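Local coordinates for 4-hydroxy-3-methylbut-2-enyl diphosphate reductase, apicoplast (PDB 4N7B), which catalyses the reduction of HMBPP to isopentenyl and dimethylallyl diphosphate, the last step of the MEP route to isoprenoid precursors, using an iron-sulfur cluster, at residues H293-S296 / P297-E301; L369-P372 / L373-L377; H465-D468 / Q469-K473; W520-K524 / N525-M529. All blocks are in the same frame, centred on the assembly; numbering follows the deposited sequence.

Contact 1. Residues H293-S296 / P297-E301; sequences HGIS and PQIRE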
# COMPACT_ATOMS: atom_id res chain seq x y z
N HIS A 293 6.18 1.46 3.72
CA HIS A 293 6.51 0.38 2.79
C HIS A 293 7.68 -0.45 3.28
O HIS A 293 8.01 -1.48 2.69
CB HIS A 293 6.87 0.97 1.43
CG HIS A 293 5.89 1.99 0.94
ND1 HIS A 293 6.19 3.33 0.85
CD2 HIS A 293 4.60 1.86 0.54
CE1 HIS A 293 5.13 3.99 0.40
NE2 HIS A 293 4.15 3.12 0.21
N GLY A 294 8.34 0.01 4.32
CA GLY A 294 9.47 -0.72 4.85
C GLY A 294 10.78 -0.35 4.17
O GLY A 294 10.82 0.41 3.20
N ILE A 295 11.85 -0.94 4.67
CA ILE A 295 13.18 -0.54 4.29
C ILE A 295 14.12 -1.74 4.27
O ILE A 295 13.86 -2.74 4.94
CB ILE A 295 13.73 0.55 5.26
CG1 ILE A 295 14.98 1.20 4.68
CG2 ILE A 295 14.01 -0.03 6.66
CD1 ILE A 295 14.70 2.07 3.47
N SER A 296 15.19 -1.64 3.49
CA SER A 296 16.22 -2.68 3.48
C SER A 296 17.04 -2.61 4.78
O SER A 296 17.33 -1.52 5.27
CB SER A 296 17.14 -2.50 2.26
OG SER A 296 16.41 -2.58 1.04
N PRO A 297 17.38 -3.77 5.35
CA PRO A 297 18.15 -3.85 6.60
C PRO A 297 19.46 -3.08 6.52
O PRO A 297 19.92 -2.51 7.50
CB PRO A 297 18.46 -5.35 6.74
CG PRO A 297 17.45 -6.04 5.88
CD PRO A 297 17.04 -5.09 4.80
N GLN A 298 20.05 -3.08 5.33
CA GLN A 298 21.34 -2.43 5.09
C GLN A 298 21.25 -0.94 5.37
O GLN A 298 22.17 -0.34 5.93
CB GLN A 298 21.76 -2.66 3.64
CG GLN A 298 22.05 -4.12 3.28
CD GLN A 298 20.80 -4.93 2.96
OE1 GLN A 298 19.68 -4.44 3.07
NE2 GLN A 298 20.99 -6.19 2.58
N ILE A 299 20.13 -0.33 4.99
CA ILE A 299 19.91 1.09 5.24
C ILE A 299 19.99 1.37 6.73
O ILE A 299 20.48 2.41 7.15
CB ILE A 299 18.55 1.54 4.72
CG1 ILE A 299 18.43 1.26 3.22
CG2 ILE A 299 18.34 3.01 5.00
CD1 ILE A 299 19.52 1.91 2.41
N ARG A 300 19.50 0.42 7.53
CA ARG A 300 19.48 0.60 8.98
C ARG A 300 20.89 0.68 9.54
O ARG A 300 21.21 1.62 10.28
CB ARG A 300 18.70 -0.54 9.65
CG ARG A 300 17.25 -0.58 9.27
CD ARG A 300 16.53 -1.82 9.78
NE ARG A 300 15.38 -1.41 10.58
CZ ARG A 300 14.11 -1.54 10.22
NH1 ARG A 300 13.76 -2.11 9.08
NH2 ARG A 300 13.17 -1.11 11.03
N GLU A 301 21.73 -0.28 9.22
CA GLU A 301 23.07 -0.28 9.79
C GLU A 301 23.78 1.02 9.42
O GLU A 301 24.55 1.56 10.22
CB GLU A 301 23.88 -1.52 9.36
CG GLU A 301 23.94 -1.77 7.86
CD GLU A 301 24.50 -3.15 7.53
OE1 GLU A 301 24.37 -4.07 8.38
OE2 GLU A 301 25.05 -3.33 6.42
O HOH W 1 11.11 -2.31 7.24
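I295 lays its longer branch across the side chain of I299, the two running at about a right angle, with CG1 of I295 3.6 Å from CB of I299. The other branch serves a different neighbour: CG2 of I295 approaches the guanidinium of R300 obliquely, 3.2 Å from NH1. A beta-branched residue suits this place because its two arms diverge, one meeting an apolar partner, the other the arginine. CG1 stands anti to the backbone N (chi1 -167°), which carries it to I299. Water 1 ties the same pair together by accepting from I295 N and, in the plane of the guanidinium at its edge, from R300 NH1 at 3.2 Å. The far nitrogen, NH2, forms a salt bridge with D312.

S296 leads into helix 297-305. The carbonyl O of S296 receives a weak bond from I299 N, at an angle of only 129°. P297 suits a first turn, where its missing N-H costs no helical bond. Q298 bends at chi2 (82°), bringing OE1 to 3.3 Å from CB of S296, while NE2 bonds weakly to N351 O.

H293, which by similarity binds the substrate HMBPP, opens this loop and stacks on H260. The loop leaves strand 287-290, whose Y290 touches I295 and R300, and S296 packs on I347 of helix 344-350 as helix 297-305 begins.

Contact 2. Residues L369-P372 / L373-L377; sequences LNFP and LNKKL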
# COMPACT_ATOMS: atom_id res chain seq x y z
N LEU A 369 12.31 -20.76 -12.79
CA LEU A 369 12.82 -21.22 -11.50
C LEU A 369 13.27 -22.68 -11.56
O LEU A 369 12.56 -23.54 -12.08
CB LEU A 369 11.75 -21.09 -10.42
CG LEU A 369 11.36 -19.67 -10.03
CD1 LEU A 369 10.26 -19.74 -8.99
CD2 LEU A 369 12.57 -18.92 -9.49
N ASN A 370 14.45 -22.95 -11.02
CA ASN A 370 14.93 -24.32 -10.88
C ASN A 370 15.53 -24.56 -9.52
O ASN A 370 16.33 -23.75 -9.03
CB ASN A 370 15.95 -24.65 -11.96
CG ASN A 370 15.30 -24.98 -13.28
OD1 ASN A 370 14.86 -26.11 -13.49
ND2 ASN A 370 15.21 -23.99 -14.17
N PHE A 371 15.15 -25.67 -8.90
CA PHE A 371 15.65 -26.05 -7.59
C PHE A 371 15.79 -27.55 -7.49
O PHE A 371 15.00 -28.28 -8.09
CB PHE A 371 14.68 -25.60 -6.48
CG PHE A 371 14.46 -24.12 -6.43
CD1 PHE A 371 15.39 -23.28 -5.85
CD2 PHE A 371 13.31 -23.56 -6.97
CE1 PHE A 371 15.17 -21.91 -5.79
CE2 PHE A 371 13.09 -22.20 -6.92
CZ PHE A 371 14.03 -21.37 -6.33
N PRO A 372 16.78 -28.02 -6.73
CA PRO A 372 16.85 -29.44 -6.36
C PRO A 372 15.51 -29.90 -5.79
O PRO A 372 14.73 -29.08 -5.28
CB PRO A 372 17.93 -29.47 -5.28
CG PRO A 372 18.80 -28.30 -5.60
CD PRO A 372 17.89 -27.24 -6.15
N LEU A 373 15.26 -31.19 -5.86
CA LEU A 373 13.95 -31.73 -5.52
C LEU A 373 13.71 -31.76 -4.01
O LEU A 373 12.56 -31.78 -3.55
CB LEU A 373 13.81 -33.14 -6.09
CG LEU A 373 12.38 -33.67 -6.08
CD1 LEU A 373 11.52 -32.85 -7.04
CD2 LEU A 373 12.38 -35.15 -6.44
N ASN A 374 14.79 -31.76 -3.24
CA ASN A 374 14.72 -31.83 -1.79
C ASN A 374 14.61 -30.44 -1.16
O ASN A 374 14.51 -30.30 0.07
CB ASN A 374 15.95 -32.56 -1.23
CG ASN A 374 17.25 -31.82 -1.50
OD1 ASN A 374 17.30 -30.92 -2.34
ND2 ASN A 374 18.31 -32.19 -0.78
N LYS A 375 14.62 -29.41 -2.00
CA LYS A 375 14.76 -28.04 -1.52
C LYS A 375 13.44 -27.47 -1.04
O LYS A 375 12.47 -27.41 -1.78
CB LYS A 375 15.35 -27.14 -2.61
CG LYS A 375 15.31 -25.65 -2.29
CD LYS A 375 15.90 -25.35 -0.91
CE LYS A 375 17.40 -25.19 -0.94
NZ LYS A 375 17.85 -24.40 0.24
N LYS A 376 13.42 -27.05 0.22
CA LYS A 376 12.23 -26.47 0.80
C LYS A 376 12.01 -25.04 0.29
O LYS A 376 12.93 -24.22 0.26
CB LYS A 376 12.34 -26.50 2.31
CG LYS A 376 12.61 -27.89 2.86
CD LYS A 376 11.76 -28.16 4.09
CE LYS A 376 10.29 -28.41 3.72
NZ LYS A 376 9.38 -28.38 4.91
N LEU A 377 10.78 -24.75 -0.10
CA LEU A 377 10.45 -23.45 -0.66
C LEU A 377 9.31 -22.82 0.09
O LEU A 377 8.40 -23.50 0.54
CB LEU A 377 10.06 -23.57 -2.14
CG LEU A 377 11.14 -24.17 -3.04
CD1 LEU A 377 10.60 -24.31 -4.46
CD2 LEU A 377 12.41 -23.33 -3.02
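P372 to K375 form a type I beta turn on the protein surface, in the connection from helix 363-368 to strand 377-381, and the phenyl ring of F371 closes back over the start of that strand. The ring meets L377 face on. Methyl CD2 of L377 stands 3.9 Å from the centroid of the F371 ring and only 3° off its normal, a CH-pi contact almost exactly over the ring centre, and the second methyl, CD1, comes to 3.8 Å from CD2 of F371. A leucine fork suits the flat ring because one methyl can sit over the centre while the other stays on the same side of the ring, displaced from the centre to lie nearer CD2 and CE2 of F371. F371 places CG beside its own backbone N (chi1 -60°), turning the ring toward L377. The ring also meets H358 edge-to-face and touches D334 and I336, so it packs on both L377 and strand 334-338.

P372 is the first residue of the turn and supplies the carbonyl that closes it; the bend itself is made at L373 and N374. Its carbonyl O accepts the turn bond from K375 N at 3.3 Å, a weak one with an N-H...O angle of 155°. K375, the last residue of the turn, has its CB 4.2 Å from CB of F371, but the chain bends at chi2 and chi3 and carries NZ away to N332 O in a weak bond and to D334 in a long ion pair.

At the corner, the poorly ordered N374 brings OD1 to 3.3 Å from CB of P372.

Contact 3. Residues H465-D468 / Q469-K473; sequences HDLD and QQILK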
# COMPACT_ATOMS: atom_id res chain seq x y z
N HIS A 465 -10.15 17.74 -10.13
CA HIS A 465 -9.65 18.60 -11.19
C HIS A 465 -9.16 17.74 -12.36
O HIS A 465 -9.27 18.17 -13.51
CB HIS A 465 -8.54 19.52 -10.68
CG HIS A 465 -7.96 20.41 -11.74
ND1 HIS A 465 -8.55 21.59 -12.14
CD2 HIS A 465 -6.84 20.27 -12.50
CE1 HIS A 465 -7.82 22.15 -13.08
NE2 HIS A 465 -6.77 21.37 -13.32
N ASP A 466 -8.66 16.54 -12.08
CA ASP A 466 -8.12 15.67 -13.14
C ASP A 466 -9.23 14.94 -13.91
O ASP A 466 -8.95 14.29 -14.90
CB ASP A 466 -7.17 14.60 -12.58
CG ASP A 466 -5.96 15.18 -11.87
OD1 ASP A 466 -5.30 16.10 -12.41
OD2 ASP A 466 -5.65 14.71 -10.76
N LEU A 467 -10.47 15.03 -13.45
CA LEU A 467 -11.57 14.34 -14.12
C LEU A 467 -11.90 15.07 -15.42
O LEU A 467 -12.16 16.27 -15.43
CB LEU A 467 -12.80 14.28 -13.23
CG LEU A 467 -14.13 13.84 -13.86
CD1 LEU A 467 -14.08 12.39 -14.32
CD2 LEU A 467 -15.28 14.07 -12.86
N ASP A 468 -11.84 14.32 -16.52
CA ASP A 468 -12.34 14.78 -17.80
C ASP A 468 -13.84 14.53 -17.80
O ASP A 468 -14.27 13.40 -18.07
CB ASP A 468 -11.70 14.00 -18.93
CG ASP A 468 -12.30 14.32 -20.28
OD1 ASP A 468 -13.16 15.23 -20.34
OD2 ASP A 468 -11.90 13.67 -21.28
N GLN A 469 -14.61 15.57 -17.50
CA GLN A 469 -16.06 15.46 -17.27
C GLN A 469 -16.84 14.94 -18.47
O GLN A 469 -18.01 14.55 -18.35
CB GLN A 469 -16.62 16.80 -16.78
CG GLN A 469 -16.13 17.13 -15.37
CD GLN A 469 -16.53 18.52 -14.86
OE1 GLN A 469 -17.54 19.08 -15.29
NE2 GLN A 469 -15.73 19.07 -13.97
N GLN A 470 -16.19 14.90 -19.62
CA GLN A 470 -16.82 14.40 -20.84
C GLN A 470 -17.06 12.91 -20.74
O GLN A 470 -17.94 12.39 -21.41
CB GLN A 470 -15.95 14.67 -22.07
CG GLN A 470 -16.08 16.08 -22.62
CD GLN A 470 -17.53 16.48 -22.91
OE1 GLN A 470 -18.18 15.90 -23.79
NE2 GLN A 470 -18.04 17.47 -22.17
N ILE A 471 -16.29 12.21 -19.92
CA ILE A 471 -16.42 10.76 -19.87
C ILE A 471 -17.64 10.34 -19.07
O ILE A 471 -17.88 9.14 -18.91
CB ILE A 471 -15.19 10.07 -19.24
CG1 ILE A 471 -15.23 10.19 -17.72
CG2 ILE A 471 -13.90 10.64 -19.83
CD1 ILE A 471 -14.08 9.51 -17.04
N LEU A 472 -18.39 11.31 -18.54
CA LEU A 472 -19.60 11.02 -17.76
C LEU A 472 -20.83 11.05 -18.66
O LEU A 472 -21.93 10.70 -18.24
CB LEU A 472 -19.78 12.04 -16.66
CG LEU A 472 -18.68 12.16 -15.61
CD1 LEU A 472 -18.90 13.43 -14.77
CD2 LEU A 472 -18.66 10.94 -14.74
N LYS A 473 -20.64 11.47 -19.91
CA LYS A 473 -21.74 11.47 -20.85
C LYS A 473 -22.13 10.01 -21.07
O LYS A 473 -21.25 9.16 -21.31
CB LYS A 473 -21.35 12.15 -22.17
CG LYS A 473 -22.44 13.05 -22.73
CD LYS A 473 -22.67 12.82 -24.23
CE LYS A 473 -22.05 13.91 -25.09
NZ LYS A 473 -22.38 13.73 -26.53
O HOH W 2 -12.96 18.18 -13.35
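L467 touches three residues of the 3-10 segment 469-472 that follows, dividing the work between its two methyls. CD1 of L467 lies 4.0 Å from CD1 of I471, the side chains passing at a slant, while CD2 reaches CD1 of L472 at 4.1 Å with those two chains nearly perpendicular. CD2 also rests against the aliphatic CG of Q469. A leucine fits because its fork can meet two apolar partners at once; CG lies anti to the backbone N (chi1 169°), which brings the two methyls within contact of I471 and L472.

D468 holds the backbone of that segment at two points. Its carbonyl O takes I471 N at 3.0 Å in an almost straight bond (173°), and its carboxylate atom OD1 takes Q470 N at 3.1 Å, met from above the carboxylate plane. The second bond makes an Asx turn, in the connection between strands 458-461 and 477-482. A short acidic side chain suits this position, where OD1 can reach forward to the N-H two residues on and its negative charge would be expected to favour the N-terminal end of the 3-10 segment. Both leucines take part in a larger apolar surface: L467 meets L497, and L472 meets L498, on helix 488-499, while F503 and Y505 also touch L472.

Water 2 donates to L467 O and accepts from Q469 NE2 at 3.0 Å, joining the extended amide side chain to the preceding backbone.

Contact 4. Residues W520-K524 / N525-M529; sequences WKLPK and NFLHM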
# COMPACT_ATOMS: atom_id res chain seq x y z
N TRP A 520 -3.35 -0.57 16.04
CA TRP A 520 -1.93 -0.33 16.15
C TRP A 520 -1.65 1.02 16.83
O TRP A 520 -2.33 2.00 16.58
CB TRP A 520 -1.29 -0.38 14.77
CG TRP A 520 -1.57 -1.67 14.04
CD1 TRP A 520 -1.86 -2.89 14.59
CD2 TRP A 520 -1.59 -1.86 12.62
NE1 TRP A 520 -2.05 -3.83 13.59
CE2 TRP A 520 -1.89 -3.22 12.38
CE3 TRP A 520 -1.38 -1.01 11.53
CZ2 TRP A 520 -2.00 -3.74 11.10
CZ3 TRP A 520 -1.48 -1.53 10.25
CH2 TRP A 520 -1.78 -2.89 10.05
N LYS A 521 -0.63 1.05 17.68
CA LYS A 521 -0.16 2.30 18.26
C LYS A 521 1.04 2.79 17.45
O LYS A 521 1.51 2.09 16.56
CB LYS A 521 0.24 2.07 19.72
CG LYS A 521 -0.94 1.83 20.65
CD LYS A 521 -0.49 1.76 22.10
CE LYS A 521 -1.60 2.19 23.07
NZ LYS A 521 -2.61 1.12 23.37
N LEU A 522 1.53 3.98 17.75
CA LEU A 522 2.75 4.48 17.10
C LEU A 522 3.96 3.65 17.53
O LEU A 522 3.92 2.95 18.53
CB LEU A 522 2.97 5.95 17.45
CG LEU A 522 1.85 6.90 17.00
CD1 LEU A 522 2.09 8.28 17.52
CD2 LEU A 522 1.73 6.92 15.47
N PRO A 523 5.06 3.74 16.76
CA PRO A 523 6.31 3.04 17.08
C PRO A 523 6.71 3.28 18.54
O PRO A 523 6.62 4.40 19.02
CB PRO A 523 7.32 3.66 16.12
CG PRO A 523 6.48 4.05 14.92
CD PRO A 523 5.18 4.53 15.52
N LYS A 524 7.13 2.23 19.23
CA LYS A 524 7.25 2.29 20.67
C LYS A 524 8.34 3.24 21.16
O LYS A 524 8.18 3.87 22.20
CB LYS A 524 7.43 0.89 21.25
CG LYS A 524 6.14 0.09 21.16
CD LYS A 524 6.26 -1.32 21.70
CE LYS A 524 5.04 -2.16 21.28
NZ LYS A 524 4.88 -3.36 22.14
N ASN A 525 9.44 3.35 20.42
CA ASN A 525 10.52 4.22 20.86
C ASN A 525 10.06 5.66 20.75
O ASN A 525 10.35 6.50 21.60
CB ASN A 525 11.78 4.00 20.03
CG ASN A 525 11.58 4.35 18.59
OD1 ASN A 525 10.44 4.34 18.10
ND2 ASN A 525 12.66 4.65 17.89
N PHE A 526 9.31 5.93 19.70
CA PHE A 526 8.76 7.24 19.48
C PHE A 526 7.76 7.61 20.58
O PHE A 526 7.73 8.75 21.04
CB PHE A 526 8.08 7.27 18.13
CG PHE A 526 7.42 8.55 17.82
CD1 PHE A 526 8.09 9.74 18.04
CD2 PHE A 526 6.15 8.58 17.31
CE1 PHE A 526 7.50 10.94 17.77
CE2 PHE A 526 5.54 9.78 17.02
CZ PHE A 526 6.23 10.97 17.25
N LEU A 527 6.95 6.64 21.00
CA LEU A 527 6.02 6.85 22.10
C LEU A 527 6.76 7.18 23.40
O LEU A 527 6.34 8.04 24.16
CB LEU A 527 5.16 5.62 22.33
CG LEU A 527 3.99 5.39 21.36
CD1 LEU A 527 3.37 4.03 21.61
CD2 LEU A 527 2.96 6.49 21.54
N HIS A 528 7.86 6.48 23.64
CA HIS A 528 8.65 6.71 24.84
C HIS A 528 9.12 8.16 24.90
O HIS A 528 9.06 8.81 25.95
CB HIS A 528 9.87 5.78 24.89
CG HIS A 528 10.60 5.81 26.20
ND1 HIS A 528 10.12 5.20 27.34
CD2 HIS A 528 11.77 6.40 26.55
CE1 HIS A 528 10.97 5.40 28.33
NE2 HIS A 528 11.98 6.12 27.88
N MET A 529 9.59 8.66 23.75
CA MET A 529 10.03 10.05 23.65
C MET A 529 8.91 10.97 24.09
O MET A 529 9.08 11.80 25.00
CB MET A 529 10.43 10.38 22.22
CG MET A 529 11.60 9.56 21.71
SD MET A 529 12.01 9.92 19.99
CE MET A 529 13.05 8.52 19.59
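The ring of F526 is met obliquely by L522, whose CD1 lies 3.8 Å from CE2, and by the carbonyl O of P523, also at a slant. This is the start of the C-terminal helix 524-533, with P523 at the N-cap. With CG of F526 anti to the backbone N (chi1 177°), the ring swings to L522; the side chain also touches I311 of strand 309-312 and E243 of helix 232-247. A large aromatic residue suits a place where the loop, a strand and a helix converge.

P523 is apt at the cap because it needs no N-H there, while its carbonyl O accepts L527 N at 3.0 Å, in the carbonyl plane. The next bond follows the helical pattern, H528 N to K524 O, with the donor tilted out of the plane. L522 also presses CB against CG of L527 at 4.1 Å, so its side chain touches both F526, through CD1, and L527, through CB. N525 sends ND2 to E310 O, fastening the first turn to the strand 309-312.

The leucine fork of L527 ends beside the backbone before the cap, with CD1 3.3 Å from L522 O.

All four contacts are local, each formed within its own continuous run of chain, and none is a fully buried core contact: 1 and 2 are at the surface, 3 and 4 partly buried. Contacts 1 and 4 lie at the starts of helices 297-305 and 524-533 and both reach strand 309-312 through outside partners; their centres are 19 Å apart. Contact 1 mixes apolar, charged and water-mediated links in a loop that starts with a histidine that probably binds substrate, whereas contact 4 relies on regular helical bonds and apolar packing. Contact 2 depends on an aromatic face and a weak turn bond. Contact 3 joins leucine packing to aspartate bonds, across the chain's centre from contact 2.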